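Long-range contacts in nicotinate-nucleotide pyrophosphorylase (Francisella tularensis subsp. tularensis, PDB 3TQV), which probably catalyses the conversion of quinolinate and 5-phosphoribosyl 1-diphosphate into nicotinate mononucleotide, carbon dioxide and diphosphate on the route to NAD(+): residues D9-V14 with G161-I166; M56-Q61 with M116-A121; L139-T144 with A271-I276. All blocks are in the same frame, centred on the assembly; numbering follows the deposited sequence.

Interaction 1: residues D9-V14 with G161-I166; sequences DQINKV and GFNHRI. With PO4 (phosphate ion), chain F.
Beside the predicted substrate site that holds Arg165, Gln10 and Ile11 of the N-terminal loop lie against Phe162, Asn163 and Ile166. Gln10 folds back at chi2 (-58°), and its amide oxygen takes the backbone N-H of Asn163. The Asn163 N to Gln10 OE1 distance is 2.8 Å, and the bond is almost straight (175°), with the donor in the carbonyl plane on a lone pair. The same OE1 lies 3.5 Å from Phe162 CB and meets the edge of the Phe162 ring in its plane, while the Gln10 amide is turned obliquely to that ring. Gln10 NE2 is satisfied by Thr8 O. Ile11, the centre of an inverse gamma turn, points its side chain at the opposite loop: Ile11 CD1 and Ile166 CD1 meet tip to tip at 3.5 Å. Asn163 CB packs 3.8 Å from Asp9 O. Arg165 turns away from this contact, its chain extended from CG to NE, and holds a phosphate ion, probably from the crystallisation liquor, in a bidentate grip: NE to O3 at 2.7 Å and NH2 to O4 at 3.0 Å. Arg165 NH1 binds Ala171 O at the start of strand 171-174. Helix 149-159 flanks the contact, with Arg157 against Gln10, Phe162 and Asn163 and Lys153 against Ile11, while Phe162 bonds through its backbone to Leu138 of strand 137-139.

Interaction 2: residues M56-Q61 with M116-A121; sequences MILCGQ and MLSGTA
Ser118, Cys59 and Ala121 carry this contact, in which the chain leaving strand 56-57 runs over one side of helix 100-130. Ser118 sits at its middle. With OG anti to the carbonyl carbon (chi1 -59°), the hydroxyl accepts the backbone N-H of Cys59; Cys59 N lies 3.0 Å from Ser118 OG and the bond is bent to 149°. The same hydroxyl has a weak hydrogen bond to Ile114 O, one turn back in the helix. The CA of Ser118 adds a C-H...O contact to Ile57 O at 3.3 Å, and its CB is met at 3.6 Å by CE of Met56, a selenomethionine whose chain bends at chi2 and chi3. Cys59 has SG anti to its backbone N (chi1 -172°), which sets the sulfur 3.8 Å from Leu117 CB; Tyr154, Ala155 and Cys158 of helix 149-159 also touch this side chain. Ala121, one turn beyond Leu117, brings its CB to 3.7 Å from Ile57 CG2 and 4.2 Å from Cys59 CB. Gly60, the N-cap of helix 61-71, passes near Leu117 CD1, and Asp83 binds the N-H groups of Gly60 and Gln61. This buried contact thus mixes apolar packing of Ile57, Cys59, Leu117 and Ala121 with one hydroxyl-to-backbone hydrogen bond, Ser118 supplying the acceptor for the buried N-H of Cys59, two residues past strand 56-57.

Interaction 3: residues L139-T144 with A271-I276; sequences LDTRKT and AITKHI. With PO4 (phosphate ion), chain F; PO4 (phosphate ion), chain E.
The chains come closest at two neighbouring pairs, Lys143 with Lys274 and Thr144 with Thr273, each with CA atoms 5.3 Å apart, where an inverse gamma turn centred on Lys143 presents its carbonyl to the short helix 271-274. Thr273 OG1 donates to Lys143 O at 2.9 Å, approaching from above the carbonyl plane, 45° out of it. A water donates to Thr273 OG1 and lies at a longer 3.3 Å from Thr141 OG1. Thr141 OG1 in turn accepts Lys143 N at 2.7 Å, closing an ST turn that helps fix the loop. Deeper in, Ile272 CD1 packs 4.0 Å from Asp140 CB, while the Asp140 carboxylate pairs with Lys153. The lysines run beside each other, Lys143 CD to Lys274 CD 3.8 Å, and both reach one phosphate: Lys274 NZ bonds its O2 at 2.7 Å, and Lys143 bends at chi4 (62°) to bring NZ close to O4. A second phosphate is bound by Arg142 N and NH1, and Arg142 NH2 makes a salt bridge with Asp30 of the second subunit. Thr141, Arg142, Lys143 and, across from them, Ala271 are predicted substrate-binding residues. Anions gathered on loops after neighbouring parallel strands, 137-139 and 266-268, are typical of the phosphate-binding end of an alpha/beta barrel, here consistent with the quinolinate phosphoribosyltransferase active site at the dimer interface.

Interactions 1 and 3 share a phosphate: Arg165 from the first and Arg142 from the second grip the same ion, with Arg165 NH2 and Arg142 NH1 only 3.7 Å apart, a closeness the anion probably makes tolerable. This ion and the other phosphate of interaction 3 both lie among predicted substrate-binding residues and probably occupy anion sites of the substrate pocket. Interaction 2 stands away from these sites, its centre about 15 Å from that of interaction 1 and about 14 Å from that of interaction 3. It nevertheless touches interaction 3: Thr120 CG2 lies 3.5 Å from Ile272 O, so helix 100-130 packs on the short helix 271-274.

Interaction 1: residues D9-V14 with G161-I166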
loop_
_atom_site.group_PDB
_atom_site.type_symbol
_atom_site.label_atom_id
_atom_site.label_comp_id
_atom_site.label_asym_id
_atom_site.label_seq_id
_atom_site.Cartn_x
_atom_site.Cartn_y
_atom_site.Cartn_z
ATOM N N ASP B 9 21.206 10.099 3.363
ATOM C CA ASP B 9 21.358 9.194 2.231
ATOM C C ASP B 9 20.109 9.161 1.360
ATOM O O ASP B 9 19.000 8.984 1.869
ATOM C CB ASP B 9 21.589 7.777 2.753
ATOM C CG ASP B 9 23.005 7.555 3.221
ATOM O OD1 ASP B 9 23.744 8.557 3.359
ATOM O OD2 ASP B 9 23.377 6.381 3.451
ATOM N N GLN B 10 20.290 9.296 0.050
ATOM C CA GLN B 10 19.171 9.228 -0.886
ATOM C C GLN B 10 19.067 7.878 -1.617
ATOM O O GLN B 10 20.041 7.387 -2.188
ATOM C CB GLN B 10 19.234 10.378 -1.895
ATOM C CG GLN B 10 19.379 11.756 -1.269
ATOM C CD GLN B 10 18.266 12.107 -0.310
ATOM O OE1 GLN B 10 17.102 12.190 -0.690
ATOM N NE2 GLN B 10 18.622 12.324 0.953
ATOM N N ILE B 11 17.870 7.293 -1.605
ATOM C CA ILE B 11 17.637 5.991 -2.222
ATOM C C ILE B 11 17.426 6.093 -3.721
ATOM O O ILE B 11 16.292 6.194 -4.195
ATOM C CB ILE B 11 16.412 5.290 -1.626
ATOM C CG1 ILE B 11 16.438 5.387 -0.092
ATOM C CG2 ILE B 11 16.341 3.848 -2.121
ATOM C CD1 ILE B 11 17.778 5.061 0.547
ATOM N N ASN B 12 18.524 6.040 -4.462
ATOM C CA ASN B 12 18.470 6.152 -5.911
ATOM C C ASN B 12 18.479 4.799 -6.626
ATOM O O ASN B 12 18.546 4.724 -7.844
ATOM C CB ASN B 12 19.572 7.091 -6.409
ATOM C CG ASN B 12 19.238 8.552 -6.152
ATOM O OD1 ASN B 12 18.119 8.993 -6.407
ATOM N ND2 ASN B 12 20.204 9.308 -5.632
ATOM N N LYS B 13 18.395 3.738 -5.838
ATOM C CA LYS B 13 18.176 2.396 -6.349
ATOM C C LYS B 13 17.823 1.498 -5.173
ATOM O O LYS B 13 18.350 1.673 -4.086
ATOM C CB LYS B 13 19.418 1.860 -7.060
ATOM C CG LYS B 13 19.218 0.455 -7.625
ATOM C CD LYS B 13 20.496 -0.375 -7.589
ATOM C CE LYS B 13 20.265 -1.780 -8.137
ATOM N NZ LYS B 13 19.675 -1.751 -9.504
ATOM N N VAL B 14 16.924 0.547 -5.390
ATOM C CA VAL B 14 16.573 -0.425 -4.362
ATOM C C VAL B 14 17.522 -1.604 -4.454
ATOM O O VAL B 14 17.767 -2.116 -5.543
ATOM C CB VAL B 14 15.128 -0.933 -4.535
ATOM C CG1 VAL B 14 14.767 -1.964 -3.444
ATOM C CG2 VAL B 14 14.159 0.240 -4.538
ATOM N N GLY B 161 10.802 13.989 -4.781
ATOM C CA GLY B 161 10.944 14.152 -3.350
ATOM C C GLY B 161 12.277 13.652 -2.855
ATOM O O GLY B 161 12.882 12.800 -3.486
ATOM N N PHE B 162 12.729 14.189 -1.726
ATOM C CA PHE B 162 13.965 13.739 -1.104
ATOM C C PHE B 162 13.690 12.976 0.210
ATOM O O PHE B 162 12.650 13.173 0.872
ATOM C CB PHE B 162 14.932 14.912 -0.862
ATOM C CG PHE B 162 15.267 15.707 -2.103
ATOM C CD1 PHE B 162 16.366 15.376 -2.885
ATOM C CD2 PHE B 162 14.488 16.792 -2.481
ATOM C CE1 PHE B 162 16.677 16.112 -4.036
ATOM C CE2 PHE B 162 14.790 17.522 -3.616
ATOM C CZ PHE B 162 15.893 17.185 -4.394
ATOM N N ASN B 163 14.646 12.121 0.578
ATOM C CA ASN B 163 14.484 11.195 1.678
ATOM C C ASN B 163 14.848 11.763 3.044
ATOM O O ASN B 163 16.003 12.063 3.319
ATOM C CB ASN B 163 15.309 9.935 1.418
ATOM C CG ASN B 163 14.885 9.200 0.148
ATOM O OD1 ASN B 163 13.701 9.128 -0.172
ATOM N ND2 ASN B 163 15.856 8.649 -0.577
ATOM N N HIS B 164 13.845 11.895 3.906
ATOM C CA HIS B 164 14.061 12.010 5.343
ATOM C C HIS B 164 14.737 10.706 5.762
ATOM O O HIS B 164 14.949 9.833 4.932
ATOM C CB HIS B 164 12.717 12.163 6.035
ATOM C CG HIS B 164 12.807 12.441 7.500
ATOM N ND1 HIS B 164 13.205 13.657 8.004
ATOM C CD2 HIS B 164 12.514 11.669 8.569
ATOM C CE1 HIS B 164 13.170 13.618 9.323
ATOM N NE2 HIS B 164 12.747 12.425 9.691
ATOM N N ARG B 165 15.079 10.559 7.033
ATOM C CA ARG B 165 15.876 9.403 7.434
ATOM C C ARG B 165 15.244 8.086 6.966
ATOM O O ARG B 165 14.026 7.961 6.920
ATOM C CB ARG B 165 16.093 9.394 8.943
ATOM C CG ARG B 165 14.812 9.461 9.735
ATOM C CD ARG B 165 15.043 9.233 11.215
ATOM N NE ARG B 165 13.781 9.006 11.919
ATOM C CZ ARG B 165 13.670 8.662 13.201
ATOM N NH1 ARG B 165 14.754 8.496 13.957
ATOM N NH2 ARG B 165 12.458 8.487 13.721
ATOM N N ILE B 166 16.061 7.103 6.611
ATOM C CA ILE B 166 15.516 5.801 6.245
ATOM C C ILE B 166 14.813 5.097 7.408
ATOM O O ILE B 166 13.778 4.459 7.207
ATOM C CB ILE B 166 16.587 4.846 5.664
ATOM C CG1 ILE B 166 17.349 5.527 4.529
ATOM C CG2 ILE B 166 15.944 3.517 5.224
ATOM C CD1 ILE B 166 16.444 6.252 3.532
HETATM P P PO4 F . 10.091 9.616 10.988
HETATM O O1 PO4 F . 9.889 11.089 11.173
HETATM O O2 PO4 F . 9.117 9.076 9.978
HETATM O O3 PO4 F . 11.494 9.364 10.530
HETATM O O4 PO4 F . 9.893 8.927 12.304
#

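Interaction 2: residues M56-Q61 with M116-A121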
loop_
_atom_site.group_PDB
_atom_site.type_symbol
_atom_site.label_atom_id
_atom_site.label_comp_id
_atom_site.label_asym_id
_atom_site.label_seq_id
_atom_site.Cartn_x
_atom_site.Cartn_y
_atom_site.Cartn_z
HETATM N N MSE B 56 1.580 9.748 -15.666
HETATM C CA MSE B 56 2.180 9.101 -14.516
HETATM C C MSE B 56 3.683 9.237 -14.495
HETATM O O MSE B 56 4.306 9.437 -15.530
HETATM C CB MSE B 56 1.809 7.624 -14.525
HETATM C CG MSE B 56 2.281 6.899 -15.768
HETATM SE SE MSE B 56 3.655 5.568 -15.382
HETATM C CE MSE B 56 2.547 4.117 -14.717
ATOM N N ILE B 57 4.251 9.132 -13.293
ATOM C CA ILE B 57 5.695 8.996 -13.108
ATOM C C ILE B 57 6.021 7.527 -12.915
ATOM O O ILE B 57 5.654 6.930 -11.905
ATOM C CB ILE B 57 6.208 9.784 -11.892
ATOM C CG1 ILE B 57 5.835 11.268 -12.000
ATOM C CG2 ILE B 57 7.716 9.636 -11.772
ATOM C CD1 ILE B 57 6.473 11.987 -13.201
ATOM N N LEU B 58 6.694 6.946 -13.897
ATOM C CA LEU B 58 7.061 5.543 -13.861
ATOM C C LEU B 58 8.030 5.210 -12.742
ATOM O O LEU B 58 8.995 5.939 -12.476
ATOM C CB LEU B 58 7.668 5.122 -15.199
ATOM C CG LEU B 58 8.324 3.730 -15.313
ATOM C CD1 LEU B 58 7.374 2.619 -14.844
ATOM C CD2 LEU B 58 8.790 3.476 -16.753
ATOM N N CYS B 59 7.753 4.085 -12.095
ATOM C CA CYS B 59 8.621 3.500 -11.085
ATOM C C CYS B 59 8.308 1.999 -11.008
ATOM O O CYS B 59 7.145 1.590 -10.961
ATOM C CB CYS B 59 8.415 4.195 -9.742
ATOM S SG CYS B 59 9.594 3.707 -8.468
ATOM N N GLY B 60 9.339 1.167 -11.035
ATOM C CA GLY B 60 9.112 -0.265 -10.996
ATOM C C GLY B 60 9.857 -1.126 -12.000
ATOM O O GLY B 60 9.781 -2.347 -11.915
ATOM N N GLN B 61 10.561 -0.506 -12.945
ATOM C CA GLN B 61 11.425 -1.243 -13.878
ATOM C C GLN B 61 12.118 -2.456 -13.255
ATOM O O GLN B 61 11.905 -3.589 -13.698
ATOM C CB GLN B 61 12.474 -0.320 -14.495
ATOM C CG GLN B 61 11.996 0.375 -15.768
ATOM C CD GLN B 61 13.087 1.200 -16.440
ATOM O OE1 GLN B 61 13.433 0.962 -17.596
ATOM N NE2 GLN B 61 13.618 2.176 -15.722
HETATM N N MSE B 116 1.704 0.410 -8.117
HETATM C CA MSE B 116 1.904 0.852 -6.767
HETATM C C MSE B 116 2.983 1.916 -6.712
HETATM O O MSE B 116 2.735 3.051 -6.294
HETATM C CB MSE B 116 2.298 -0.340 -5.913
HETATM C CG MSE B 116 2.339 -0.031 -4.447
HETATM SE SE MSE B 116 3.455 -1.308 -3.537
HETATM C CE MSE B 116 3.688 -0.325 -1.871
ATOM N N LEU B 117 4.179 1.539 -7.153
ATOM C CA LEU B 117 5.340 2.409 -7.064
ATOM C C LEU B 117 5.191 3.642 -7.930
ATOM O O LEU B 117 5.595 4.733 -7.536
ATOM C CB LEU B 117 6.612 1.638 -7.423
ATOM C CG LEU B 117 6.833 0.454 -6.471
ATOM C CD1 LEU B 117 7.960 -0.455 -6.941
ATOM C CD2 LEU B 117 7.069 0.943 -5.045
ATOM N N SER B 118 4.604 3.476 -9.108
ATOM C CA SER B 118 4.367 4.620 -9.972
ATOM C C SER B 118 3.315 5.468 -9.296
ATOM O O SER B 118 3.298 6.692 -9.433
ATOM C CB SER B 118 3.880 4.180 -11.348
ATOM O OG SER B 118 4.818 3.335 -11.974
ATOM N N GLY B 119 2.429 4.810 -8.562
ATOM C CA GLY B 119 1.435 5.524 -7.793
ATOM C C GLY B 119 2.141 6.456 -6.828
ATOM O O GLY B 119 1.962 7.681 -6.871
ATOM N N THR B 120 2.951 5.863 -5.958
ATOM C CA THR B 120 3.736 6.629 -5.019
ATOM C C THR B 120 4.538 7.736 -5.682
ATOM O O THR B 120 4.548 8.862 -5.189
ATOM C CB THR B 120 4.654 5.742 -4.180
ATOM O OG1 THR B 120 3.854 4.973 -3.279
ATOM C CG2 THR B 120 5.638 6.602 -3.358
ATOM N N ALA B 121 5.203 7.441 -6.794
ATOM C CA ALA B 121 6.025 8.465 -7.458
ATOM C C ALA B 121 5.158 9.606 -7.963
ATOM O O ALA B 121 5.488 10.771 -7.787
ATOM C CB ALA B 121 6.846 7.870 -8.592
#

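Interaction 3: residues L139-T144 with A271-I276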
loop_
_atom_site.group_PDB
_atom_site.type_symbol
_atom_site.label_atom_id
_atom_site.label_comp_id
_atom_site.label_asym_id
_atom_site.label_seq_id
_atom_site.Cartn_x
_atom_site.Cartn_y
_atom_site.Cartn_z
ATOM N N LEU B 139 10.025 16.274 1.973
ATOM C CA LEU B 139 10.621 15.140 2.666
ATOM C C LEU B 139 9.577 14.066 2.934
ATOM O O LEU B 139 8.417 14.369 3.191
ATOM C CB LEU B 139 11.268 15.586 3.973
ATOM C CG LEU B 139 12.523 16.439 3.811
ATOM C CD1 LEU B 139 13.023 16.888 5.166
ATOM C CD2 LEU B 139 13.608 15.679 3.064
ATOM N N ASP B 140 9.988 12.807 2.847
ATOM C CA ASP B 140 9.111 11.709 3.217
ATOM C C ASP B 140 9.270 11.369 4.707
ATOM O O ASP B 140 9.825 12.164 5.467
ATOM C CB ASP B 140 9.352 10.488 2.332
ATOM C CG ASP B 140 10.804 10.033 2.328
ATOM O OD1 ASP B 140 11.574 10.312 3.276
ATOM O OD2 ASP B 140 11.165 9.366 1.345
ATOM N N THR B 141 8.786 10.188 5.113
ATOM C CA THR B 141 8.681 9.820 6.533
ATOM C C THR B 141 8.828 8.329 6.647
ATOM O O THR B 141 9.191 7.663 5.672
ATOM C CB THR B 141 7.289 10.134 7.090
ATOM O OG1 THR B 141 6.382 9.109 6.667
ATOM C CG2 THR B 141 6.792 11.501 6.581
ATOM N N ARG B 142 8.521 7.796 7.825
ATOM C CA ARG B 142 8.512 6.343 8.008
ATOM C C ARG B 142 7.096 5.752 7.836
ATOM O O ARG B 142 6.895 4.538 8.002
ATOM C CB ARG B 142 9.135 5.947 9.362
ATOM C CG ARG B 142 10.671 6.138 9.413
ATOM C CD ARG B 142 11.263 6.175 10.836
ATOM N NE ARG B 142 10.910 5.010 11.647
ATOM C CZ ARG B 142 10.139 5.048 12.743
ATOM N NH1 ARG B 142 9.638 6.197 13.167
ATOM N NH2 ARG B 142 9.875 3.937 13.430
ATOM N N LYS B 143 6.124 6.598 7.484
ATOM C CA LYS B 143 4.757 6.121 7.268
ATOM C C LYS B 143 4.671 5.405 5.917
ATOM O O LYS B 143 4.212 5.945 4.904
ATOM C CB LYS B 143 3.728 7.245 7.419
ATOM C CG LYS B 143 3.746 7.932 8.806
ATOM C CD LYS B 143 2.753 9.089 8.855
ATOM C CE LYS B 143 2.261 9.391 10.273
ATOM N NZ LYS B 143 3.411 9.788 11.111
ATOM N N THR B 144 5.112 4.155 5.949
ATOM C CA THR B 144 5.395 3.366 4.780
ATOM C C THR B 144 4.575 2.059 4.797
ATOM O O THR B 144 4.118 1.622 5.865
ATOM C CB THR B 144 6.887 3.045 4.832
ATOM O OG1 THR B 144 7.579 3.792 3.828
ATOM C CG2 THR B 144 7.144 1.557 4.673
ATOM N N ALA B 271 1.674 11.655 3.603
ATOM C CA ALA B 271 0.590 11.314 2.677
ATOM C C ALA B 271 1.136 10.611 1.449
ATOM O O ALA B 271 0.460 9.796 0.834
ATOM C CB ALA B 271 -0.220 12.563 2.288
ATOM N N ILE B 272 2.383 10.910 1.115
ATOM C CA ILE B 272 2.954 10.410 -0.129
ATOM C C ILE B 272 3.341 8.934 -0.080
ATOM O O ILE B 272 3.652 8.355 -1.111
ATOM C CB ILE B 272 4.142 11.270 -0.596
ATOM C CG1 ILE B 272 5.247 11.269 0.451
ATOM C CG2 ILE B 272 3.686 12.710 -0.867
ATOM C CD1 ILE B 272 6.512 11.954 -0.018
ATOM N N THR B 273 3.287 8.327 1.105
ATOM C CA THR B 273 3.628 6.910 1.274
ATOM C C THR B 273 2.537 6.126 1.986
ATOM O O THR B 273 2.272 4.984 1.644
ATOM C CB THR B 273 4.989 6.689 2.014
ATOM O OG1 THR B 273 5.244 7.751 2.943
ATOM C CG2 THR B 273 6.126 6.605 1.024
ATOM N N LYS B 274 1.951 6.748 3.000
ATOM C CA LYS B 274 0.772 6.278 3.734
ATOM C C LYS B 274 -0.388 5.769 2.862
ATOM O O LYS B 274 -0.930 4.680 3.075
ATOM C CB LYS B 274 0.242 7.475 4.519
ATOM C CG LYS B 274 -0.386 7.152 5.811
ATOM C CD LYS B 274 -0.360 8.375 6.709
ATOM C CE LYS B 274 -1.078 9.534 6.081
ATOM N NZ LYS B 274 -1.192 10.575 7.116
ATOM N N HIS B 275 -0.805 6.598 1.912
ATOM C CA HIS B 275 -1.900 6.253 1.019
ATOM C C HIS B 275 -1.317 5.763 -0.295
ATOM O O HIS B 275 -0.142 5.991 -0.574
ATOM C CB HIS B 275 -2.790 7.474 0.769
ATOM C CG HIS B 275 -3.268 8.142 2.019
ATOM N ND1 HIS B 275 -3.564 7.444 3.170
ATOM C CD2 HIS B 275 -3.492 9.447 2.304
ATOM C CE1 HIS B 275 -3.962 8.288 4.107
ATOM N NE2 HIS B 275 -3.925 9.509 3.608
ATOM N N ILE B 276 -2.133 5.079 -1.090
ATOM C CA ILE B 276 -1.754 4.711 -2.450
ATOM C C ILE B 276 -2.865 5.028 -3.442
ATOM O O ILE B 276 -3.990 4.562 -3.298
ATOM C CB ILE B 276 -1.440 3.222 -2.592
ATOM C CG1 ILE B 276 -0.415 2.762 -1.543
ATOM C CG2 ILE B 276 -0.912 2.956 -3.970
ATOM C CD1 ILE B 276 1.021 3.250 -1.789
HETATM P P PO4 F . 10.091 9.616 10.988
HETATM O O1 PO4 F . 9.889 11.089 11.173
HETATM O O2 PO4 F . 9.117 9.076 9.978
HETATM O O3 PO4 F . 11.494 9.364 10.530
HETATM O O4 PO4 F . 9.893 8.927 12.304
HETATM P P PO4 E . 1.877 13.055 8.497
HETATM O O1 PO4 E . 1.076 14.209 9.034
HETATM O O2 PO4 E . 0.947 12.162 7.732
HETATM O O3 PO4 E . 2.969 13.629 7.632
HETATM O O4 PO4 E . 2.535 12.284 9.613
HETATM O O HOH W 1 6.132 10.078 3.559
#